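Local coordinates for protein AxyAgu115A (Amphibacillus xylanus NBRC 15112, PDB 6NPS) that probably acts as a family GH115 alpha-glucuronidase, hydrolysing glucuronic acid side groups from arabinoglucuronoxylan, at residues E433-A438 with S462-L467. The protein carries 3 engineered substitutions. Sequence-based numbering, arbitrary orientation.
Sequences EQMTMA and SFFLDL
The Phe464 ring presents its edge to the sulfur of Met435: SD lies 5.2 Å from the ring centroid and 75° off the ring normal, a Met-aromatic contact. Carbon atoms flank that approach, with Met435 CG, coming in obliquely, 3.7 Å and Met435 CE 3.8 Å from Phe464 CE2, so one ring corner takes most of the touching. Elsewhere the ring meets Trp447, together with Tyr409 and Val449. Phe464 gets there because its CG is anti to the backbone N (chi1 -176°), which carries the ring across to helix 428-440 although its CB does not aim there. Bends at chi2 and chi3 of Met435 wrap CG, SD and CE round the ring corner. One turn on, Leu467 CD2 packs 3.9 Å from Met435 CB.

The axes of the segments 433-438 and 462-467 approach to 11.4 Å at 21°, burying just 178 Å²; the side chains bridge the distance between the helices, and both Met435 and Leu467 also touch Trp447 of strand 446-450. These are consecutive helices around the parallel strands of the TIM-barrel-type domain, on either side of that strand in sequence. With sulfur, aromatic and aliphatic groups doing the touching, the contact implies cohesion by dispersion and hydrophobic burial.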
loop_
_atom_site.group_PDB
_atom_site.type_symbol
_atom_site.label_atom_id
_atom_site.label_comp_id
_atom_site.label_asym_id
_atom_site.label_seq_id
_atom_site.Cartn_x
_atom_site.Cartn_y
_atom_site.Cartn_z
ATOM N N GLU A 433 -6.792 -17.548 -34.349
ATOM C CA GLU A 433 -7.645 -16.427 -34.732
ATOM C C GLU A 433 -6.837 -15.332 -35.430
ATOM O O GLU A 433 -7.287 -14.741 -36.413
ATOM C CB GLU A 433 -8.353 -15.865 -33.495
ATOM C CG GLU A 433 -9.370 -14.773 -33.794
ATOM C CD GLU A 433 -8.818 -13.379 -33.478
ATOM O OE1 GLU A 433 -7.842 -13.293 -32.691
ATOM O OE2 GLU A 433 -9.361 -12.378 -34.004
ATOM N N GLN A 434 -5.681 -15.000 -34.891
ATOM C CA GLN A 434 -4.895 -13.925 -35.493
ATOM C C GLN A 434 -4.295 -14.366 -36.830
ATOM O O GLN A 434 -4.362 -13.635 -37.832
ATOM C CB GLN A 434 -3.795 -13.489 -34.520
ATOM C CG GLN A 434 -4.299 -12.851 -33.241
ATOM C CD GLN A 434 -4.958 -11.517 -33.509
ATOM O OE1 GLN A 434 -4.332 -10.596 -33.995
ATOM N NE2 GLN A 434 -6.245 -11.418 -33.201
ATOM N N MET A 435 -3.643 -15.533 -36.859
ATOM C CA MET A 435 -2.956 -15.915 -38.096
ATOM C C MET A 435 -3.926 -16.312 -39.196
ATOM O O MET A 435 -3.628 -16.070 -40.366
ATOM C CB MET A 435 -1.951 -17.048 -37.844
ATOM C CG MET A 435 -0.676 -16.611 -37.054
ATOM S SD MET A 435 0.087 -15.059 -37.568
ATOM C CE MET A 435 0.686 -15.491 -39.255
ATOM N N THR A 436 -5.123 -16.864 -38.875
ATOM C CA THR A 436 -6.065 -17.066 -39.972
ATOM C C THR A 436 -6.619 -15.751 -40.486
ATOM O O THR A 436 -6.918 -15.641 -41.679
ATOM C CB THR A 436 -7.234 -17.988 -39.590
ATOM O OG1 THR A 436 -7.958 -17.439 -38.467
ATOM C CG2 THR A 436 -6.700 -19.375 -39.247
ATOM N N MET A 437 -6.787 -14.755 -39.615
ATOM C CA MET A 437 -7.211 -13.452 -40.111
ATOM C C MET A 437 -6.173 -12.850 -41.064
ATOM O O MET A 437 -6.529 -12.236 -42.084
ATOM C CB MET A 437 -7.455 -12.520 -38.941
ATOM C CG MET A 437 -8.135 -11.260 -39.355
ATOM S SD MET A 437 -8.543 -10.310 -37.901
ATOM C CE MET A 437 -9.373 -8.910 -38.618
ATOM N N ALA A 438 -4.889 -12.999 -40.746
ATOM C CA ALA A 438 -3.842 -12.488 -41.638
ATOM C C ALA A 438 -3.908 -13.167 -43.000
ATOM O O ALA A 438 -3.820 -12.506 -44.049
ATOM C CB ALA A 438 -2.483 -12.710 -40.996
ATOM N N SER A 462 4.960 -25.800 -33.540
ATOM C CA SER A 462 4.446 -26.866 -34.395
ATOM C C SER A 462 3.135 -26.422 -35.050
ATOM O O SER A 462 2.924 -26.618 -36.254
ATOM C CB SER A 462 4.249 -28.151 -33.563
ATOM O OG SER A 462 5.464 -28.722 -33.074
ATOM N N PHE A 463 2.249 -25.801 -34.257
ATOM C CA PHE A 463 0.959 -25.356 -34.764
ATOM C C PHE A 463 1.124 -24.281 -35.837
ATOM O O PHE A 463 0.470 -24.322 -36.886
ATOM C CB PHE A 463 0.096 -24.830 -33.595
ATOM C CG PHE A 463 -1.242 -24.313 -34.073
ATOM C CD1 PHE A 463 -2.153 -25.191 -34.611
ATOM C CD2 PHE A 463 -1.532 -22.950 -34.064
ATOM C CE1 PHE A 463 -3.362 -24.746 -35.136
ATOM C CE2 PHE A 463 -2.763 -22.486 -34.567
ATOM C CZ PHE A 463 -3.668 -23.397 -35.104
ATOM N N PHE A 464 1.955 -23.272 -35.548
ATOM C CA PHE A 464 2.180 -22.151 -36.451
ATOM C C PHE A 464 2.680 -22.644 -37.808
ATOM O O PHE A 464 2.144 -22.263 -38.863
ATOM C CB PHE A 464 3.196 -21.203 -35.802
ATOM C CG PHE A 464 3.464 -19.919 -36.583
ATOM C CD1 PHE A 464 4.540 -19.846 -37.446
ATOM C CD2 PHE A 464 2.697 -18.786 -36.363
ATOM C CE1 PHE A 464 4.828 -18.662 -38.169
ATOM C CE2 PHE A 464 2.940 -17.601 -37.065
ATOM C CZ PHE A 464 4.039 -17.533 -37.966
ATOM N N LEU A 465 3.644 -23.565 -37.792
ATOM C CA LEU A 465 4.191 -24.100 -39.036
ATOM C C LEU A 465 3.280 -25.154 -39.687
ATOM O O LEU A 465 3.345 -25.348 -40.915
ATOM C CB LEU A 465 5.593 -24.673 -38.762
ATOM C CG LEU A 465 6.625 -23.575 -38.401
ATOM C CD1 LEU A 465 7.986 -24.155 -38.106
ATOM C CD2 LEU A 465 6.756 -22.539 -39.526
ATOM N N ASP A 466 2.419 -25.830 -38.914
ATOM C CA ASP A 466 1.462 -26.746 -39.541
ATOM C C ASP A 466 0.366 -25.958 -40.221
ATOM O O ASP A 466 -0.107 -26.333 -41.295
ATOM C CB ASP A 466 0.841 -27.689 -38.495
ATOM C CG ASP A 466 1.540 -29.040 -38.426
ATOM O OD1 ASP A 466 1.906 -29.561 -39.500
ATOM O OD2 ASP A 466 1.728 -29.579 -37.293
ATOM N N LEU A 467 -0.050 -24.863 -39.586
ATOM C CA LEU A 467 -0.997 -23.921 -40.175
ATOM C C LEU A 467 -0.444 -23.289 -41.448
ATOM O O LEU A 467 -1.151 -23.203 -42.463
ATOM C CB LEU A 467 -1.330 -22.847 -39.121
ATOM C CG LEU A 467 -2.397 -21.824 -39.512
ATOM C CD1 LEU A 467 -3.693 -22.561 -39.859
ATOM C CD2 LEU A 467 -2.592 -20.819 -38.366
#